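Local atomic coordinates of urocanate hydratase (Paenibacillus sp. Soil724D2, PDB entry 7NED), a protein that probably catalyses the hydration of thiourocanate in bacterial ergothioneine breakdown, using tightly held NAD+ as cofactor, and also binds urocanate. Residues 257-269 / 284-296. Residues are numbered along the deposited sequence; the frame is centred on the assembly and turned at random.
Sequences AHDLVYGYVPSGY and QLQRDAGASIAVE. With NAD (nicotinamide-adenine-dinucleotide), chain C.
S292 OG takes a nearly straight hydrogen bond from the backbone N of S267 (2.7 Å, 174° at the hydrogen), and it makes a weak bond back to D288 O, one turn earlier in its own helix. At the far end of the ring of Y264, the hydroxyl OH donates to E296 OE1 at 2.7 Å, meeting the anti side of the carboxylate 22° out of its plane. With CG anti to the backbone N (chi1 -164°), that ring lies between the helix and the adenine of NAD: I293 CG1 sits 3.4 Å from its centroid in a CH-pi contact, while the amino nitrogen N6A lies over the opposite face, toward the rim. In this Rossmann-like domain the loop after strand 250-251 fits between helix 282-305 and the dinucleotide, and V265 N donates to adenine N7A at 2.9 Å. A leucine in place of Y264 would probably leave E296 OE1 without this donor and deprive the adenine amino group and I293 of the flat surface between them. Next to the Y264 ring, L260 CD2 meets I293 CD1 at 3.6 Å. P266 lays CG against the helix backbone at A289 N, and L285 CD1 reaches both this proline and Y269 CE1 (3.7 Å).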
loop_
_atom_site.group_PDB
_atom_site.type_symbol
_atom_site.label_atom_id
_atom_site.label_comp_id
_atom_site.label_asym_id
_atom_site.label_seq_id
_atom_site.Cartn_x
_atom_site.Cartn_y
_atom_site.Cartn_z
ATOM N N ALA A 257 21.824 3.264 -11.491
ATOM C CA ALA A 257 21.168 4.117 -12.432
ATOM C C ALA A 257 19.823 4.595 -11.953
ATOM O O ALA A 257 19.284 5.467 -12.507
ATOM C CB ALA A 257 21.059 3.468 -13.794
ATOM N N HIS A 258 19.305 4.005 -10.913
ATOM C CA HIS A 258 18.014 4.456 -10.393
ATOM C C HIS A 258 18.094 5.807 -9.705
ATOM O O HIS A 258 17.045 6.411 -9.426
ATOM C CB HIS A 258 17.478 3.435 -9.385
ATOM C CG HIS A 258 18.302 3.338 -8.135
ATOM N ND1 HIS A 258 19.535 2.714 -8.103
ATOM C CD2 HIS A 258 18.069 3.778 -6.873
ATOM C CE1 HIS A 258 20.030 2.786 -6.879
ATOM N NE2 HIS A 258 19.153 3.418 -6.113
ATOM N N ASP A 259 19.288 6.278 -9.362
ATOM C CA ASP A 259 19.374 7.534 -8.627
ATOM C C ASP A 259 20.490 8.389 -9.198
ATOM O O ASP A 259 21.672 8.033 -9.108
ATOM C CB ASP A 259 19.563 7.313 -7.134
ATOM C CG ASP A 259 19.230 8.587 -6.339
ATOM O OD1 ASP A 259 20.127 9.439 -6.249
ATOM O OD2 ASP A 259 18.046 8.783 -5.916
ATOM N N LEU A 260 20.090 9.511 -9.798
ATOM C CA LEU A 260 20.997 10.429 -10.468
ATOM C C LEU A 260 21.656 11.401 -9.507
ATOM O O LEU A 260 22.495 12.203 -9.933
ATOM C CB LEU A 260 20.244 11.205 -11.557
ATOM C CG LEU A 260 19.413 10.379 -12.553
ATOM C CD1 LEU A 260 18.810 11.243 -13.674
ATOM C CD2 LEU A 260 20.242 9.228 -13.101
ATOM N N VAL A 261 21.305 11.367 -8.227
ATOM C CA VAL A 261 21.933 12.249 -7.266
ATOM C C VAL A 261 22.953 11.500 -6.425
ATOM O O VAL A 261 24.055 11.991 -6.187
ATOM C CB VAL A 261 20.865 12.926 -6.376
ATOM C CG1 VAL A 261 21.540 13.629 -5.212
ATOM C CG2 VAL A 261 19.960 13.841 -7.193
ATOM N N TYR A 262 22.606 10.291 -5.995
ATOM C CA TYR A 262 23.477 9.526 -5.140
ATOM C C TYR A 262 24.069 8.295 -5.812
ATOM O O TYR A 262 24.897 7.641 -5.190
ATOM C CB TYR A 262 22.716 9.087 -3.885
ATOM C CG TYR A 262 22.209 10.286 -3.094
ATOM C CD1 TYR A 262 20.951 10.813 -3.319
ATOM C CD2 TYR A 262 23.044 10.925 -2.180
ATOM C CE1 TYR A 262 20.502 11.925 -2.595
ATOM C CE2 TYR A 262 22.617 12.010 -1.469
ATOM C CZ TYR A 262 21.356 12.512 -1.680
ATOM O OH TYR A 262 20.973 13.606 -0.956
ATOM N N GLY A 263 23.655 7.968 -7.039
ATOM C CA GLY A 263 24.025 6.707 -7.660
ATOM C C GLY A 263 24.989 6.876 -8.823
ATOM O O GLY A 263 26.206 6.889 -8.630
ATOM N N TYR A 264 24.452 7.059 -10.016
ATOM C CA TYR A 264 25.228 6.984 -11.255
ATOM C C TYR A 264 26.238 8.127 -11.390
ATOM O O TYR A 264 25.877 9.313 -11.341
ATOM C CB TYR A 264 24.266 7.012 -12.438
ATOM C CG TYR A 264 24.935 6.567 -13.681
ATOM C CD1 TYR A 264 25.756 7.429 -14.393
ATOM C CD2 TYR A 264 24.814 5.254 -14.112
ATOM C CE1 TYR A 264 26.421 6.995 -15.551
ATOM C CE2 TYR A 264 25.457 4.813 -15.276
ATOM C CZ TYR A 264 26.260 5.687 -15.975
ATOM O OH TYR A 264 26.893 5.250 -17.112
ATOM N N VAL A 265 27.505 7.778 -11.609
ATOM C CA VAL A 265 28.572 8.766 -11.745
ATOM C C VAL A 265 28.665 9.179 -13.209
ATOM O O VAL A 265 28.934 8.320 -14.067
ATOM C CB VAL A 265 29.914 8.223 -11.265
ATOM C CG1 VAL A 265 30.948 9.310 -11.428
ATOM C CG2 VAL A 265 29.786 7.752 -9.805
ATOM N N PRO A 266 28.477 10.453 -13.531
ATOM C CA PRO A 266 28.529 10.879 -14.925
ATOM C C PRO A 266 29.932 10.746 -15.464
ATOM O O PRO A 266 30.908 10.717 -14.713
ATOM C CB PRO A 266 28.119 12.360 -14.867
ATOM C CG PRO A 266 27.490 12.560 -13.526
ATOM C CD PRO A 266 28.209 11.573 -12.621
ATOM N N SER A 267 30.024 10.688 -16.790
ATOM C CA SER A 267 31.335 10.744 -17.423
ATOM C C SER A 267 32.016 12.047 -17.035
ATOM O O SER A 267 31.373 13.099 -16.967
ATOM C CB SER A 267 31.212 10.654 -18.947
ATOM O OG SER A 267 32.508 10.672 -19.532
ATOM N N GLY A 268 33.310 11.975 -16.733
ATOM C CA GLY A 268 34.058 13.181 -16.468
ATOM C C GLY A 268 34.070 13.643 -15.034
ATOM O O GLY A 268 34.803 14.589 -14.715
ATOM N N TYR A 269 33.300 13.009 -14.160
ATOM C CA TYR A 269 33.332 13.274 -12.728
ATOM C C TYR A 269 34.242 12.272 -12.043
ATOM O O TYR A 269 34.294 11.102 -12.428
ATOM C CB TYR A 269 31.941 13.150 -12.112
ATOM C CG TYR A 269 30.953 14.229 -12.437
ATOM C CD1 TYR A 269 30.412 15.022 -11.430
ATOM C CD2 TYR A 269 30.482 14.397 -13.730
ATOM C CE1 TYR A 269 29.464 15.987 -11.712
ATOM C CE2 TYR A 269 29.533 15.356 -14.020
ATOM C CZ TYR A 269 29.021 16.152 -13.001
ATOM O OH TYR A 269 28.069 17.119 -13.297
ATOM N N GLN A 284 22.618 20.020 -11.932
ATOM C CA GLN A 284 23.521 19.728 -13.038
ATOM C C GLN A 284 24.047 18.295 -12.960
ATOM O O GLN A 284 24.161 17.618 -13.985
ATOM C CB GLN A 284 24.684 20.721 -13.062
ATOM C CG GLN A 284 25.611 20.529 -14.285
ATOM C CD GLN A 284 24.849 20.704 -15.596
ATOM O OE1 GLN A 284 24.121 21.687 -15.781
ATOM N NE2 GLN A 284 25.015 19.751 -16.515
ATOM N N LEU A 285 24.388 17.832 -11.748
ATOM C CA LEU A 285 24.834 16.453 -11.557
ATOM C C LEU A 285 23.804 15.469 -12.101
ATOM O O LEU A 285 24.159 14.532 -12.829
ATOM C CB LEU A 285 25.127 16.191 -10.079
ATOM C CG LEU A 285 25.335 14.752 -9.600
ATOM C CD1 LEU A 285 26.633 14.138 -10.149
ATOM C CD2 LEU A 285 25.286 14.694 -8.056
ATOM N N GLN A 286 22.514 15.672 -11.786
ATOM C CA GLN A 286 21.500 14.764 -12.329
ATOM C C GLN A 286 21.457 14.814 -13.842
ATOM O O GLN A 286 21.312 13.776 -14.490
ATOM C CB GLN A 286 20.074 15.054 -11.840
ATOM C CG GLN A 286 19.726 14.863 -10.403
ATOM C CD GLN A 286 18.207 15.052 -10.215
ATOM O OE1 GLN A 286 17.423 14.098 -10.361
ATOM N NE2 GLN A 286 17.793 16.291 -10.029
ATOM N N ARG A 287 21.470 16.019 -14.423
ATOM C CA ARG A 287 21.467 16.116 -15.881
ATOM C C ARG A 287 22.677 15.398 -16.453
ATOM O O ARG A 287 22.574 14.714 -17.469
ATOM C CB ARG A 287 21.465 17.579 -16.346
ATOM C CG ARG A 287 20.053 18.172 -16.473
ATOM C CD ARG A 287 20.053 19.635 -16.929
ATOM N NE ARG A 287 20.851 20.450 -16.025
ATOM C CZ ARG A 287 20.349 21.149 -15.008
ATOM N NH1 ARG A 287 19.037 21.135 -14.771
ATOM N NH2 ARG A 287 21.164 21.850 -14.218
ATOM N N ASP A 288 23.836 15.584 -15.834
ATOM C CA ASP A 288 25.039 14.930 -16.340
ATOM C C ASP A 288 24.939 13.415 -16.213
ATOM O O ASP A 288 25.416 12.679 -17.089
ATOM C CB ASP A 288 26.274 15.454 -15.603
ATOM C CG ASP A 288 26.611 16.907 -15.966
ATOM O OD1 ASP A 288 26.150 17.365 -17.039
ATOM O OD2 ASP A 288 27.342 17.568 -15.190
ATOM N N ALA A 289 24.381 12.931 -15.101
ATOM C CA ALA A 289 24.247 11.487 -14.910
ATOM C C ALA A 289 23.274 10.898 -15.916
ATOM O O ALA A 289 23.513 9.819 -16.486
ATOM C CB ALA A 289 23.781 11.198 -13.487
ATOM N N GLY A 290 22.172 11.600 -16.151
ATOM C CA GLY A 290 21.184 11.118 -17.095
ATOM C C GLY A 290 21.718 11.100 -18.510
ATOM O O GLY A 290 21.465 10.157 -19.269
ATOM N N ALA A 291 22.500 12.120 -18.873
ATOM C CA ALA A 291 23.112 12.119 -20.195
ATOM C C ALA A 291 24.092 10.959 -20.346
ATOM O O ALA A 291 24.177 10.345 -21.423
ATOM C CB ALA A 291 23.819 13.448 -20.449
ATOM N N SER A 292 24.871 10.669 -19.293
ATOM C CA SER A 292 25.841 9.565 -19.379
ATOM C C SER A 292 25.132 8.213 -19.445
ATOM O O SER A 292 25.559 7.318 -20.178
ATOM C CB SER A 292 26.808 9.598 -18.200
ATOM O OG SER A 292 27.748 10.654 -18.296
ATOM N N ILE A 293 24.038 8.043 -18.694
ATOM C CA ILE A 293 23.252 6.822 -18.832
ATOM C C ILE A 293 22.735 6.683 -20.255
ATOM O O ILE A 293 22.745 5.589 -20.828
ATOM C CB ILE A 293 22.107 6.810 -17.809
ATOM C CG1 ILE A 293 22.656 6.506 -16.402
ATOM C CG2 ILE A 293 21.007 5.861 -18.273
ATOM C CD1 ILE A 293 21.611 6.776 -15.306
ATOM N N ALA A 294 22.262 7.786 -20.849
ATOM C CA ALA A 294 21.795 7.728 -22.231
ATOM C C ALA A 294 22.903 7.242 -23.180
ATOM O O ALA A 294 22.663 6.405 -24.064
ATOM C CB ALA A 294 21.273 9.110 -22.648
ATOM N N VAL A 295 24.121 7.754 -23.013
ATOM C CA VAL A 295 25.252 7.295 -23.822
ATOM C C VAL A 295 25.501 5.800 -23.624
ATOM O O VAL A 295 25.766 5.054 -24.582
ATOM C CB VAL A 295 26.513 8.106 -23.476
ATOM C CG1 VAL A 295 27.723 7.436 -24.072
ATOM C CG2 VAL A 295 26.377 9.533 -23.972
ATOM N N GLU A 296 25.483 5.355 -22.373
ATOM C CA GLU A 296 25.719 3.949 -22.100
ATOM C C GLU A 296 24.659 3.078 -22.762
ATOM O O GLU A 296 24.987 2.060 -23.380
ATOM C CB GLU A 296 25.770 3.689 -20.588
ATOM C CG GLU A 296 26.054 2.220 -20.293
ATOM C CD GLU A 296 26.115 1.875 -18.812
ATOM O OE1 GLU A 296 26.057 2.783 -17.919
ATOM O OE2 GLU A 296 26.226 0.667 -18.557
HETATM P PA NAD C . 25.475 0.376 -5.076
HETATM O O1A NAD C . 25.163 1.863 -5.226
HETATM O O2A NAD C . 26.045 -0.272 -3.880
HETATM O O5B NAD C . 26.725 0.172 -6.202
HETATM C C5B NAD C . 26.534 0.830 -7.389
HETATM C C4B NAD C . 27.959 0.738 -8.107
HETATM O O4B NAD C . 27.986 1.395 -9.343
HETATM C C3B NAD C . 28.903 1.512 -7.131
HETATM O O3B NAD C . 30.009 0.756 -6.856
HETATM C C2B NAD C . 29.280 2.777 -7.962
HETATM O O2B NAD C . 30.597 3.161 -7.800
HETATM C C1B NAD C . 29.193 2.182 -9.364
HETATM N N9A NAD C . 28.949 3.159 -10.426
HETATM C C8A NAD C . 28.140 4.290 -10.422
HETATM N N7A NAD C . 28.160 4.944 -11.557
HETATM C C5A NAD C . 29.004 4.200 -12.372
HETATM C C6A NAD C . 29.448 4.374 -13.701
HETATM N N6A NAD C . 29.026 5.413 -14.457
HETATM N N1A NAD C . 30.299 3.467 -14.257
HETATM C C2A NAD C . 30.710 2.464 -13.441
HETATM N N3A NAD C . 30.379 2.174 -12.172
HETATM C C4A NAD C . 29.517 3.079 -11.663
HETATM O O3 NAD C . 24.194 -0.213 -5.759
HETATM P PN NAD C . 23.863 -1.768 -5.626
HETATM O O1N NAD C . 23.262 -2.322 -4.368
HETATM O O2N NAD C . 24.943 -2.523 -6.372
HETATM O O5D NAD C . 22.534 -1.982 -6.702
HETATM C C5D NAD C . 22.810 -1.545 -8.044
HETATM C C4D NAD C . 21.541 -1.628 -8.847
HETATM O O4D NAD C . 20.907 -2.882 -8.676
HETATM C C3D NAD C . 20.572 -0.567 -8.104
HETATM O O3D NAD C . 19.836 0.203 -9.047
HETATM C C2D NAD C . 19.575 -1.476 -7.295
HETATM O O2D NAD C . 18.287 -1.020 -7.210
HETATM C C1D NAD C . 19.564 -2.529 -8.447
HETATM N N1N NAD C . 18.781 -3.756 -8.246
HETATM C C2N NAD C . 17.426 -3.487 -8.275
HETATM C C3N NAD C . 16.494 -4.508 -8.176
HETATM C C7N NAD C . 15.017 -4.091 -8.155
HETATM O O7N NAD C . 14.090 -4.817 -8.514
HETATM N N7N NAD C . 14.720 -2.843 -7.633
HETATM C C4N NAD C . 16.996 -5.812 -8.072
HETATM C C5N NAD C . 18.372 -6.037 -8.065
HETATM C C6N NAD C . 19.288 -4.977 -8.175
HETATM O O HOH W 1 17.657 10.980 -9.414
#